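Local atomic coordinates of copper induced nitroreductase D (Lactococcus lactis, PDB entry 2WQF), a protein that binds flavin mononucleotide and probably acts as a copper-induced, FMN-dependent nitroreductase in the defence against oxidative stress. Residues 130-133 / 134-138; 165-168 / 169-173. All coordinates share one frame; numbering follows the deposited sequence.

Contact 1. Residues 130-133 / 134-138; sequences SGII and SVNVW. With FMN (flavin mononucleotide), chain B.
Two successive turns of helix 121-143 meet here, in an FMN-binding nitroreductase fold; every residue of the contact is buried. The side chain of S134 folds back on the preceding turn, and its OG donates to S130 O at 2.7 Å. The torsion explains the reach: OG lies beside its own backbone N, anti to the carbonyl carbon (chi1 -63°). S130 O therefore takes two hydrogen bonds, because S134 N also donates to it, at 3.0 Å. The two donors come from opposite faces of the carbonyl plane, with the hydroxyl 36° out of it. One water donates to S130 OG and to S134 OG, so each of these buried hydroxyls has a hydrogen-bond donor.

Three ordinary helical bonds follow, from V135 N to G131 O, N136 N to I132 O and V137 N to I133 O. I132 and N136 run side by side on the same flank, and I132 CG2 packs against N136 ND2 at 4.0 Å. That amide nitrogen has its hydrogen-bond partner in S37 OG. I132 and V135 also pack against V135 and I132 of the second subunit, so this flank belongs to the dimer interface.

W138 takes no part in the packing between turns. Its indole belongs to the FMN pocket, where R10 makes a cation-pi contact with it and R11 O accepts from NE1. FMN O2P stands oblique to the ring, 3.8 Å from W138 CZ2; W138 CH2 lies 3.8 Å from FMN O3'.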
loop_
_atom_site.group_PDB
_atom_site.type_symbol
_atom_site.label_atom_id
_atom_site.label_comp_id
_atom_site.label_asym_id
_atom_site.label_seq_id
_atom_site.Cartn_x
_atom_site.Cartn_y
_atom_site.Cartn_z
ATOM N N SER A 130 1.251 2.177 -5.447
ATOM C CA SER A 130 0.143 1.544 -6.135
ATOM C C SER A 130 -0.662 0.671 -5.173
ATOM O O SER A 130 -1.908 0.713 -5.149
ATOM C CB SER A 130 0.623 0.709 -7.324
ATOM O OG SER A 130 -0.496 0.293 -8.078
ATOM N N GLY A 131 0.041 -0.075 -4.326
ATOM C CA GLY A 131 -0.638 -0.878 -3.314
ATOM C C GLY A 131 -1.434 0.011 -2.362
ATOM O O GLY A 131 -2.594 -0.269 -2.060
ATOM N N ILE A 132 -0.802 1.101 -1.933
ATOM C CA ILE A 132 -1.399 2.041 -0.994
ATOM C C ILE A 132 -2.718 2.599 -1.540
ATOM O O ILE A 132 -3.760 2.531 -0.873
ATOM C CB ILE A 132 -0.404 3.177 -0.699
ATOM C CG1 ILE A 132 0.745 2.654 0.186
ATOM C CG2 ILE A 132 -1.071 4.374 -0.037
ATOM C CD1 ILE A 132 1.949 3.593 0.224
ATOM N N ILE A 133 -2.710 3.137 -2.752
ATOM C CA ILE A 133 -3.938 3.774 -3.251
ATOM C C ILE A 133 -5.004 2.721 -3.584
ATOM O O ILE A 133 -6.196 2.970 -3.394
ATOM C CB ILE A 133 -3.704 4.740 -4.438
ATOM C CG1 ILE A 133 -3.153 4.050 -5.673
ATOM C CG2 ILE A 133 -2.798 5.911 -3.970
ATOM C CD1 ILE A 133 -3.139 4.971 -6.901
ATOM N N SER A 134 -4.572 1.530 -4.000
ATOM C CA SER A 134 -5.517 0.463 -4.321
ATOM C C SER A 134 -6.324 0.056 -3.079
ATOM O O SER A 134 -7.559 -0.073 -3.148
ATOM C CB SER A 134 -4.807 -0.763 -4.918
ATOM O OG SER A 134 -4.191 -0.437 -6.137
ATOM N N VAL A 135 -5.646 -0.156 -1.941
ATOM C CA VAL A 135 -6.349 -0.617 -0.735
ATOM C C VAL A 135 -7.125 0.512 -0.086
ATOM O O VAL A 135 -8.171 0.274 0.503
ATOM C CB VAL A 135 -5.442 -1.347 0.315
ATOM C CG1 VAL A 135 -4.776 -2.532 -0.323
ATOM C CG2 VAL A 135 -4.400 -0.393 0.933
ATOM N N ASN A 136 -6.632 1.754 -0.206
ATOM C CA ASN A 136 -7.381 2.855 0.357
ATOM C C ASN A 136 -8.718 3.028 -0.387
ATOM O O ASN A 136 -9.749 3.289 0.232
ATOM C CB ASN A 136 -6.563 4.176 0.416
ATOM C CG ASN A 136 -5.649 4.234 1.621
ATOM O OD1 ASN A 136 -5.827 3.470 2.576
ATOM N ND2 ASN A 136 -4.658 5.119 1.579
ATOM N N VAL A 137 -8.686 2.915 -1.709
ATOM C CA VAL A 137 -9.898 2.983 -2.506
ATOM C C VAL A 137 -10.833 1.815 -2.165
ATOM O O VAL A 137 -12.026 1.985 -1.941
ATOM C CB VAL A 137 -9.587 3.012 -4.015
ATOM C CG1 VAL A 137 -10.846 2.788 -4.839
ATOM C CG2 VAL A 137 -8.938 4.343 -4.400
ATOM N N TRP A 138 -10.252 0.637 -2.083
ATOM C CA TRP A 138 -10.993 -0.590 -1.795
ATOM C C TRP A 138 -11.739 -0.451 -0.463
ATOM O O TRP A 138 -12.921 -0.787 -0.352
ATOM C CB TRP A 138 -9.978 -1.739 -1.748
ATOM C CG TRP A 138 -10.484 -3.145 -1.812
ATOM C CD1 TRP A 138 -11.761 -3.589 -1.658
ATOM C CD2 TRP A 138 -9.669 -4.308 -2.006
ATOM N NE1 TRP A 138 -11.797 -4.978 -1.793
ATOM C CE2 TRP A 138 -10.520 -5.423 -2.005
ATOM C CE3 TRP A 138 -8.299 -4.504 -2.223
ATOM C CZ2 TRP A 138 -10.034 -6.721 -2.179
ATOM C CZ3 TRP A 138 -7.824 -5.789 -2.388
ATOM C CH2 TRP A 138 -8.696 -6.879 -2.374
HETATM N N1 FMN B . -7.330 -11.473 -5.691
HETATM C C2 FMN B . -7.744 -11.976 -7.008
HETATM O O2 FMN B . -8.810 -12.533 -7.136
HETATM N N3 FMN B . -6.825 -11.859 -8.102
HETATM C C4 FMN B . -5.585 -11.260 -7.983
HETATM O O4 FMN B . -4.905 -11.108 -8.959
HETATM C C4A FMN B . -5.164 -10.780 -6.662
HETATM N N5 FMN B . -4.010 -10.247 -6.438
HETATM C C5A FMN B . -3.817 -9.451 -5.182
HETATM C C6 FMN B . -2.635 -8.535 -5.091
HETATM C C7 FMN B . -2.442 -7.751 -4.036
HETATM C C7M FMN B . -1.213 -6.872 -3.985
HETATM C C8 FMN B . -3.465 -7.778 -2.920
HETATM C C8M FMN B . -3.305 -6.839 -1.737
HETATM C C9 FMN B . -4.512 -8.608 -2.969
HETATM C C9A FMN B . -4.720 -9.498 -4.168
HETATM N N10 FMN B . -5.810 -10.416 -4.271
HETATM C C10 FMN B . -6.134 -10.921 -5.532
HETATM C "C1'" FMN B . -6.773 -10.571 -3.189
HETATM C "C2'" FMN B . -6.154 -11.329 -2.017
HETATM O "O2'" FMN B . -6.058 -12.689 -2.349
HETATM C "C3'" FMN B . -7.031 -11.079 -0.788
HETATM O "O3'" FMN B . -6.877 -9.703 -0.495
HETATM C "C4'" FMN B . -6.546 -11.911 0.412
HETATM O "O4'" FMN B . -6.800 -13.290 0.183
HETATM C "C5'" FMN B . -7.211 -11.482 1.718
HETATM O "O5'" FMN B . -8.619 -11.600 1.573
HETATM P P FMN B . -9.567 -10.285 1.761
HETATM O O1P FMN B . -9.271 -9.650 3.059
HETATM O O2P FMN B . -9.271 -9.302 0.565
HETATM O O3P FMN B . -11.055 -10.840 1.682
HETATM O O HOH W 1 -2.585 -1.837 -8.076
#

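Contact 2. Residues 165-168 / 169-173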
loop_
_atom_site.group_PDB
_atom_site.type_symbol
_atom_site.label_atom_id
_atom_site.label_comp_id
_atom_site.label_asym_id
_atom_site.label_seq_id
_atom_site.Cartn_x
_atom_site.Cartn_y
_atom_site.Cartn_z
ATOM N N TRP A 165 -9.090 4.086 -24.470
ATOM C CA TRP A 165 -9.367 5.267 -23.644
ATOM C C TRP A 165 -8.294 6.342 -23.769
ATOM O O TRP A 165 -8.263 7.279 -22.976
ATOM C CB TRP A 165 -9.621 4.855 -22.175
ATOM C CG TRP A 165 -10.955 4.142 -22.064
ATOM C CD1 TRP A 165 -12.179 4.729 -22.070
ATOM C CD2 TRP A 165 -11.197 2.721 -22.006
ATOM N NE1 TRP A 165 -13.167 3.786 -22.027
ATOM C CE2 TRP A 165 -12.596 2.541 -21.980
ATOM C CE3 TRP A 165 -10.375 1.594 -21.960
ATOM C CZ2 TRP A 165 -13.193 1.285 -21.918
ATOM C CZ3 TRP A 165 -10.973 0.336 -21.897
ATOM C CH2 TRP A 165 -12.371 0.197 -21.876
ATOM N N ASN A 166 -7.456 6.230 -24.799
ATOM C CA ASN A 166 -6.524 7.301 -25.149
ATOM C C ASN A 166 -5.638 7.702 -23.990
ATOM O O ASN A 166 -5.509 8.886 -23.673
ATOM C CB ASN A 166 -7.294 8.525 -25.635
ATOM C CG ASN A 166 -8.095 8.236 -26.873
ATOM O OD1 ASN A 166 -9.323 8.347 -26.880
ATOM N ND2 ASN A 166 -7.403 7.841 -27.936
ATOM N N LEU A 167 -5.044 6.706 -23.354
ATOM C CA LEU A 167 -4.198 6.943 -22.208
ATOM C C LEU A 167 -2.762 7.240 -22.641
ATOM O O LEU A 167 -2.285 6.729 -23.658
ATOM C CB LEU A 167 -4.191 5.721 -21.306
ATOM C CG LEU A 167 -5.550 5.217 -20.833
ATOM C CD1 LEU A 167 -5.345 3.984 -19.965
ATOM C CD2 LEU A 167 -6.340 6.302 -20.094
ATOM N N PRO A 168 -2.060 8.067 -21.858
ATOM C CA PRO A 168 -0.637 8.304 -22.117
ATOM C C PRO A 168 0.174 7.020 -22.049
ATOM O O PRO A 168 -0.111 6.132 -21.228
ATOM C CB PRO A 168 -0.216 9.239 -20.968
ATOM C CG PRO A 168 -1.467 9.894 -20.502
ATOM C CD PRO A 168 -2.563 8.863 -20.717
ATOM N N GLU A 169 1.200 6.934 -22.889
ATOM C CA GLU A 169 2.080 5.773 -22.920
ATOM C C GLU A 169 2.763 5.565 -21.570
ATOM O O GLU A 169 3.129 4.444 -21.217
ATOM C CB GLU A 169 3.138 5.930 -24.027
ATOM C CG GLU A 169 2.579 6.064 -25.454
ATOM C CD GLU A 169 2.229 4.724 -26.096
ATOM O OE1 GLU A 169 2.590 3.670 -25.528
ATOM O OE2 GLU A 169 1.597 4.727 -27.176
ATOM N N SER A 170 2.911 6.645 -20.802
ATOM C CA SER A 170 3.639 6.604 -19.540
ATOM C C SER A 170 2.845 5.955 -18.403
ATOM O O SER A 170 3.404 5.655 -17.354
ATOM C CB SER A 170 4.065 8.024 -19.124
ATOM O OG SER A 170 2.965 8.794 -18.671
ATOM N N TRP A 171 1.538 5.763 -18.591
ATOM C CA TRP A 171 0.718 5.087 -17.593
ATOM C C TRP A 171 0.921 3.566 -17.621
ATOM O O TRP A 171 0.550 2.899 -18.582
ATOM C CB TRP A 171 -0.762 5.397 -17.788
ATOM C CG TRP A 171 -1.187 6.808 -17.452
ATOM C CD1 TRP A 171 -0.406 7.937 -17.441
ATOM C CD2 TRP A 171 -2.516 7.239 -17.131
ATOM N NE1 TRP A 171 -1.175 9.039 -17.118
ATOM C CE2 TRP A 171 -2.469 8.632 -16.924
ATOM C CE3 TRP A 171 -3.734 6.575 -16.966
ATOM C CZ2 TRP A 171 -3.591 9.361 -16.571
ATOM C CZ3 TRP A 171 -4.851 7.307 -16.629
ATOM C CH2 TRP A 171 -4.773 8.686 -16.432
ATOM N N LYS A 172 1.524 3.032 -16.563
ATOM C CA LYS A 172 1.830 1.605 -16.475
ATOM C C LYS A 172 0.786 0.928 -15.609
ATOM O O LYS A 172 0.692 1.204 -14.420
ATOM C CB LYS A 172 3.216 1.388 -15.902
ATOM C CG LYS A 172 3.619 -0.068 -15.792
ATOM C CD LYS A 172 4.962 -0.200 -15.101
ATOM C CE LYS A 172 5.421 -1.654 -15.014
ATOM N NZ LYS A 172 6.718 -1.784 -14.273
ATOM N N LEU A 173 -0.015 0.063 -16.221
ATOM C CA LEU A 173 -1.127 -0.577 -15.526
ATOM C C LEU A 173 -0.614 -1.507 -14.440
ATOM O O LEU A 173 0.263 -2.329 -14.698
ATOM C CB LEU A 173 -1.978 -1.363 -16.547
ATOM C CG LEU A 173 -3.243 -2.028 -15.986
ATOM C CD1 LEU A 173 -4.180 -1.042 -15.299
ATOM C CD2 LEU A 173 -3.978 -2.716 -17.152
HETATM O O HOH W 2 -0.619 3.269 -20.954
#
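P168 and W171 carry the main side-chain contact of this chain segment. It is a CH-pi contact. The proline ring lies over one face of the indole, and P168 CD stands 3.8 Å from the centroid of the five-membered ring, only 8° off its normal. P168 CG comes over the same face and is 3.5 Å from W171 NE1. P168 CB reaches the pyrrole side of the indole, 3.8 Å from W171 CD1. The indole is placed for this by its first torsion, which sets CG beside the backbone N and anti to the carbonyl carbon (chi1 -70°).

The other apolar contact is made by L167. Its CD2 meets the benzene part of the indole, 3.9 Å from W171 CZ3, and the two side chains cross at about a right angle. F102 and R47 of the same chain also touch W171. I199 of the second subunit packs on both L167 and W171.

Most of the polar contacts are backbone ones. W171 N donates to P168 O at 3.1 Å. A water donates to P168 O and to W171 O, so it joins the first and last residues of the turn. S170 is the side-chain case: its OG lies at the edge of the indole, in its plane, and is hydrogen-bonded to D104 OD1. This ties the turn to the end of strand 97-104.

Just upstream, N166 has positive phi and is the C-prime residue of a Schellman motif that ends helix 158-164. The chain then turns through P168 to W171 and enters strand 171-182. The arrangement is a type I beta turn whose first residue, a proline, makes a CH-pi contact with the tryptophan in the last position.

Overall arrangement
The centre of contact 1 lies about 6 Å from the centre of the chain, that of contact 2 about 15 Å. The two contact centres are 19 Å apart. Their nearest atoms are about 7 Å apart, so they do not touch. Strands 97-104 and 171-182 connect them. Both pack on side chains of helix 121-143; F102 and D104 of the first meet L167, W171 and S170, and residues 165-173 lead into the second. Contact 1 belongs to the flavin site through W138, while its I132 side chain lies about 4 Å from another bound FMN. Contact 2 is away from the annotated sites. Both reach the second subunit, contact 1 through I132, V135 and N136, contact 2 through W165, L167 and W171.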